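PDB 1ZH8: oxidoreductase from Thermotoga maritima, which binds NADP and probably catalyses the oxidation of an alcohol group, or its reverse, on a substrate not identified here. Local coordinates for residues Lys222-Leu227 against Met231-Ser236; Val201-Ala206 against Ile250-Lys255. All coordinates share one frame; numbering follows the deposited sequence. Where two conformers were deposited one is given.

Contact 1: Lys222-Leu227 against Met231-Ser236. With NA (sodium ion), chain C.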
# COMPACT_ATOMS: atom_id res chain seq x y z
N LYS A 222 5.46 -11.93 6.00
CA LYS A 222 6.26 -13.05 5.47
C LYS A 222 7.67 -13.14 6.08
O LYS A 222 8.20 -12.15 6.61
CB LYS A 222 6.36 -12.97 3.95
CG LYS A 222 5.04 -13.02 3.27
CD LYS A 222 5.16 -13.59 1.87
CE LYS A 222 3.77 -13.70 1.24
NZ LYS A 222 3.79 -14.46 -0.02
N ASP A 223 8.25 -14.33 6.03
CA ASP A 223 9.60 -14.57 6.51
C ASP A 223 10.48 -14.82 5.29
O ASP A 223 10.50 -15.93 4.78
CB ASP A 223 9.59 -15.79 7.44
CG ASP A 223 10.98 -16.18 7.94
OD1 ASP A 223 12.01 -15.71 7.41
OD2 ASP A 223 11.06 -16.97 8.90
N LEU A 224 11.20 -13.80 4.82
CA LEU A 224 11.89 -13.85 3.51
C LEU A 224 13.41 -14.05 3.60
O LEU A 224 14.06 -14.43 2.62
CB LEU A 224 11.63 -12.57 2.72
CG LEU A 224 10.21 -12.16 2.31
CD1 LEU A 224 10.30 -10.76 1.76
CD2 LEU A 224 9.64 -13.15 1.26
N SER A 225 13.98 -13.75 4.75
CA SER A 225 15.40 -13.93 4.97
C SER A 225 15.68 -14.96 6.07
O SER A 225 15.16 -14.82 7.18
CB SER A 225 16.07 -12.60 5.33
OG SER A 225 17.45 -12.82 5.60
N PRO A 226 16.50 -15.98 5.77
CA PRO A 226 16.92 -16.94 6.81
C PRO A 226 17.91 -16.29 7.77
O PRO A 226 18.30 -16.88 8.78
CB PRO A 226 17.60 -18.06 6.03
CG PRO A 226 17.97 -17.47 4.68
CD PRO A 226 17.08 -16.27 4.44
N LEU A 227 18.31 -15.06 7.45
CA LEU A 227 19.29 -14.37 8.25
C LEU A 227 18.62 -13.67 9.41
O LEU A 227 19.22 -13.49 10.46
CB LEU A 227 20.06 -13.39 7.37
CG LEU A 227 21.10 -12.48 8.03
CD1 LEU A 227 22.29 -13.28 8.63
CD2 LEU A 227 21.56 -11.46 7.00
N MSE A 231 9.66 -13.24 11.30
CA MSE A 231 9.16 -12.57 10.09
C MSE A 231 9.96 -11.29 9.85
O MSE A 231 10.58 -10.74 10.78
CB MSE A 231 7.65 -12.29 10.19
CG MSE A 231 6.76 -13.53 10.43
SE MSE A 231 6.13 -14.51 8.83
CE MSE A 231 5.06 -15.90 9.73
N ASP A 232 10.00 -10.82 8.61
CA ASP A 232 10.84 -9.70 8.24
C ASP A 232 10.25 -8.86 7.11
O ASP A 232 10.86 -7.89 6.68
CB ASP A 232 12.25 -10.21 7.88
CG ASP A 232 12.22 -11.32 6.84
OD1 ASP A 232 11.56 -11.16 5.79
OD2 ASP A 232 12.88 -12.35 7.05
N PHE A 233 9.08 -9.25 6.64
CA PHE A 233 8.35 -8.50 5.64
C PHE A 233 6.91 -8.31 6.07
O PHE A 233 6.28 -9.22 6.58
CB PHE A 233 8.43 -9.18 4.27
CG PHE A 233 7.63 -8.48 3.21
CD1 PHE A 233 6.28 -8.79 3.02
CD2 PHE A 233 8.20 -7.50 2.42
CE1 PHE A 233 5.53 -8.15 2.05
CE2 PHE A 233 7.45 -6.85 1.45
CZ PHE A 233 6.11 -7.18 1.27
N LEU A 234 6.37 -7.12 5.86
CA LEU A 234 5.00 -6.85 6.24
C LEU A 234 4.40 -5.86 5.25
O LEU A 234 5.04 -4.87 4.91
CB LEU A 234 4.95 -6.30 7.66
CG LEU A 234 3.57 -5.85 8.13
CD1 LEU A 234 2.70 -7.10 8.22
CD2 LEU A 234 3.62 -5.15 9.47
N SER A 235 3.20 -6.15 4.74
CA SER A 235 2.42 -5.15 3.98
C SER A 235 1.01 -5.06 4.55
O SER A 235 0.36 -6.10 4.81
CB SER A 235 2.38 -5.50 2.50
OG SER A 235 1.99 -4.37 1.74
N SER A 236 0.52 -3.84 4.74
CA SER A 236 -0.73 -3.61 5.45
C SER A 236 -1.55 -2.46 4.91
O SER A 236 -1.01 -1.48 4.40
CB SER A 236 -0.43 -3.34 6.92
OG SER A 236 0.26 -2.12 7.05
NA NA C . 13.35 -14.22 8.75
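D223, S225 and D232 meet at a sodium ion, which closes the loop of the hairpin made by strands 214-222 and 233-240. D223 OD1 sits 2.4 Å from the sodium, the backbone carbonyl S225 O 2.5 Å and D232 OD2 2.6 Å, while the carbonyl oxygens of L228 and G230 complete the five protein ligands. The two carboxylates stand almost perpendicular, their planes 89° apart, and the cation probably offsets the repulsion between them. D232 does double duty. Its CG lies between its own backbone N and carbonyl carbon (chi1 53°), which turns both oxygens to the loop backbone: OD1 takes L224 N at 2.8 Å and OD2 takes S225 N at 2.9 Å, each on the syn side and somewhat out of the carboxylate plane. The metal ligand is thereby fixed in rotation by two amides. S225 OG in turn accepts from L227 N, an ST turn.

Behind the site a classic beta bulge ends the strand pairing. K222 O receives both D232 N, in the carbonyl plane, and F233 N, each at 3.0 Å, and K222 N returns a bond to F233 O at 2.9 Å. L224 CD1 lies 3.5 Å from F233 CB, an apolar touch beside the bulge. Further out, K222 NZ reaches the second subunit, with a salt bridge to E239 and a hydrogen bond to G243 O there. On the strand side L234 packs on A219 and A221 of strand 214-222, on Y248 of strand 245-251, and on L196 of helix 195-211.

Contact 2: Val201-Ala206 against Ile250-Lys255. With NAP (NADP nicotinamide-adenine-dinucleotide phosphate), chain D; EDO (1,2-ethanediol), chain F.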
# COMPACT_ATOMS: atom_id res chain seq x y z
N VAL A 201 7.13 -1.09 16.24
CA VAL A 201 6.63 -0.17 17.26
C VAL A 201 7.04 1.31 16.98
O VAL A 201 6.23 2.22 17.15
CB VAL A 201 6.92 -0.66 18.71
CG1 VAL A 201 6.18 -1.98 18.94
CG2 VAL A 201 8.43 -0.82 18.99
N HIS A 202 8.26 1.55 16.50
CA HIS A 202 8.66 2.90 16.07
C HIS A 202 7.71 3.49 15.04
O HIS A 202 7.21 4.61 15.19
CB HIS A 202 10.06 2.89 15.45
CG HIS A 202 11.14 2.57 16.42
ND1 HIS A 202 11.35 3.30 17.57
CD2 HIS A 202 12.08 1.59 16.42
CE1 HIS A 202 12.37 2.79 18.23
NE2 HIS A 202 12.83 1.75 17.56
N HIS A 203 7.46 2.72 13.98
CA HIS A 203 6.58 3.18 12.92
C HIS A 203 5.12 3.41 13.39
O HIS A 203 4.50 4.41 13.02
CB HIS A 203 6.70 2.24 11.72
CG HIS A 203 8.13 1.83 11.43
ND1 HIS A 203 8.50 0.53 11.17
CD2 HIS A 203 9.28 2.55 11.43
CE1 HIS A 203 9.81 0.47 10.99
NE2 HIS A 203 10.31 1.68 11.14
N ALA A 204 4.59 2.53 14.24
CA ALA A 204 3.25 2.74 14.78
C ALA A 204 3.23 4.00 15.63
O ALA A 204 2.27 4.80 15.59
CB ALA A 204 2.80 1.52 15.60
N ALA A 205 4.30 4.20 16.41
CA ALA A 205 4.38 5.38 17.25
C ALA A 205 4.23 6.64 16.37
O ALA A 205 3.38 7.51 16.64
CB ALA A 205 5.67 5.39 18.04
N ALA A 206 4.99 6.68 15.28
CA ALA A 206 4.97 7.84 14.39
C ALA A 206 3.61 8.05 13.73
O ALA A 206 3.10 9.16 13.71
CB ALA A 206 6.08 7.76 13.36
N ILE A 250 6.99 -2.84 4.84
CA ILE A 250 8.40 -2.84 5.21
C ILE A 250 9.04 -4.18 4.95
O ILE A 250 8.42 -5.22 5.16
CB ILE A 250 8.62 -2.41 6.67
CG1 ILE A 250 10.12 -2.31 7.02
CG2 ILE A 250 7.89 -3.36 7.62
CD1 ILE A 250 10.39 -1.54 8.33
N SER A 251 10.28 -4.15 4.47
CA SER A 251 11.14 -5.33 4.39
C SER A 251 12.38 -5.02 5.18
O SER A 251 13.05 -4.04 4.92
CB SER A 251 11.53 -5.62 2.95
OG SER A 251 12.44 -6.71 2.91
N TYR A 252 12.69 -5.84 6.16
CA TYR A 252 13.92 -5.62 6.88
C TYR A 252 15.14 -6.11 6.09
O TYR A 252 16.26 -5.69 6.38
CB TYR A 252 13.85 -6.24 8.25
CG TYR A 252 12.99 -5.42 9.16
CD1 TYR A 252 11.60 -5.57 9.15
CD2 TYR A 252 13.55 -4.51 10.04
CE1 TYR A 252 10.79 -4.80 10.00
CE2 TYR A 252 12.77 -3.74 10.88
CZ TYR A 252 11.39 -3.89 10.86
OH TYR A 252 10.60 -3.14 11.69
N SER A 253 14.94 -6.94 5.06
CA SER A 253 16.07 -7.57 4.37
C SER A 253 16.37 -7.02 2.97
O SER A 253 17.50 -7.06 2.53
CB SER A 253 15.88 -9.09 4.35
OG SER A 253 16.16 -9.65 3.09
N LEU A 254 15.36 -6.48 2.30
CA LEU A 254 15.55 -5.95 0.94
C LEU A 254 15.79 -4.44 0.89
O LEU A 254 15.41 -3.71 1.80
CB LEU A 254 14.36 -6.35 0.06
CG LEU A 254 14.11 -7.86 -0.04
CD1 LEU A 254 12.75 -8.13 -0.64
CD2 LEU A 254 15.21 -8.55 -0.84
N LYS A 255 16.44 -4.00 -0.20
CA LYS A 255 16.87 -2.62 -0.43
C LYS A 255 15.88 -1.81 -1.26
O LYS A 255 15.18 -2.34 -2.15
CB LYS A 255 18.21 -2.60 -1.17
CG LYS A 255 19.44 -2.65 -0.28
CD LYS A 255 20.74 -2.66 -1.13
CE LYS A 255 21.99 -2.75 -0.25
NZ LYS A 255 23.23 -2.32 -0.97
PA NAP D . 21.88 -6.29 22.89
O1A NAP D . 23.09 -5.71 22.26
O2A NAP D . 21.81 -7.76 22.81
O5B NAP D . 21.78 -5.74 24.39
C5B NAP D . 21.19 -6.53 25.40
C4B NAP D . 22.08 -6.46 26.63
O4B NAP D . 21.43 -7.05 27.75
C3B NAP D . 23.38 -7.24 26.43
O3B NAP D . 24.35 -6.51 27.11
C2B NAP D . 23.06 -8.54 27.16
O2B NAP D . 24.05 -9.47 27.57
C1B NAP D . 22.30 -7.99 28.35
N9A NAP D . 21.55 -9.05 29.02
C8A NAP D . 20.98 -10.17 28.47
N7A NAP D . 20.37 -10.86 29.46
C5A NAP D . 20.56 -10.20 30.63
C6A NAP D . 20.17 -10.44 31.94
N6A NAP D . 19.48 -11.53 32.25
N1A NAP D . 20.50 -9.56 32.93
C2A NAP D . 21.23 -8.44 32.63
N3A NAP D . 21.62 -8.19 31.34
C4A NAP D . 21.29 -9.05 30.36
O3 NAP D . 20.59 -5.70 22.16
PN NAP D . 20.27 -4.13 22.01
O1N NAP D . 21.12 -3.24 22.86
O2N NAP D . 20.18 -4.00 20.56
O5D NAP D . 18.77 -3.98 22.58
C5D NAP D . 18.45 -3.86 23.96
C4D NAP D . 17.12 -3.12 24.09
O4D NAP D . 17.24 -1.86 23.45
C3D NAP D . 15.99 -3.87 23.39
O3D NAP D . 14.81 -3.82 24.15
C2D NAP D . 15.78 -3.13 22.09
O2D NAP D . 14.45 -3.20 21.63
C1D NAP D . 16.22 -1.72 22.47
N1N NAP D . 16.69 -0.99 21.29
C2N NAP D . 16.06 0.17 20.97
C3N NAP D . 16.46 0.91 19.85
C7N NAP D . 15.92 2.30 19.62
O7N NAP D . 16.35 2.95 18.45
N7N NAP D . 15.07 2.89 20.49
C4N NAP D . 17.52 0.44 19.07
C5N NAP D . 18.17 -0.75 19.42
C6N NAP D . 17.74 -1.46 20.54
P2B NAP D . 25.65 -9.36 27.76
O1X NAP D . 26.00 -8.82 29.13
O2X NAP D . 26.26 -8.46 26.72
O3X NAP D . 26.13 -10.79 27.61
C1 EDO F . 17.44 -6.18 -3.80
O1 EDO F . 17.70 -5.86 -2.42
C2 EDO F . 16.02 -5.78 -4.21
O2 EDO F . 15.75 -4.41 -3.85
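A205 N to V201 O, 2.9 Å, is the shortest settled hydrogen bond within the two segments, a backbone turn of the helix that presents H203 to I250 and Y252. This is helix-on-sheet packing in the GFO/IDH/MocA C-terminal domain, helix 195-211 lying against the mixed sheet. H203 CE1 comes within 3.4 Å of I250 CD1, the two side chains crossing at about a right angle. I250 gets there by stretching out: CG1 is anti to the backbone N (chi1 -176°) and CD1 continues the line. Y252 and H203 point at each other from opposite directions, Y252 OH 3.8 Å from the same CE1. The imidazole is steadied from outside by a hydrogen bond between ND1 and Y248 OH and by an edge-to-face meeting with W168.

One residue earlier the helix faces the cofactor: the H202 ring edge lies in plane with the NADP carboxamide nitrogen N7N, 3.5 Å from CE1, and its ND1 is hydrogen-bonded to E140. With an alanine at H202, E140 would probably lose that partner and the carboxamide the ring edge beside it. Past the strand end, S251 OG accepts L254 N at 3.0 Å, an ST motif with an N-H...O angle of 157°.

Contact 2 is core and contact 1 is nearer the surface: all three touching residues of contact 2 are buried, whereas D223 and M231 of contact 1 are exposed. They meet in the mixed sheet, where strands 233-240 and 245-251 are neighbours; D232 O probably bonds Y252 N, L234 O probably bonds I250 N, and F233 packs against the I250 carbonyl. Their centres are 11 Å apart. Contact 1, within a hairpin end, is polar and ionic, built from a metal, carboxylates and backbone amides. Contact 2 spans helix to sheet with thin van der Waals touches, the ND1 atoms of its two histidines bonded outside the two segments; of the four segments, only 201-206 holds a residue of the NADP pocket.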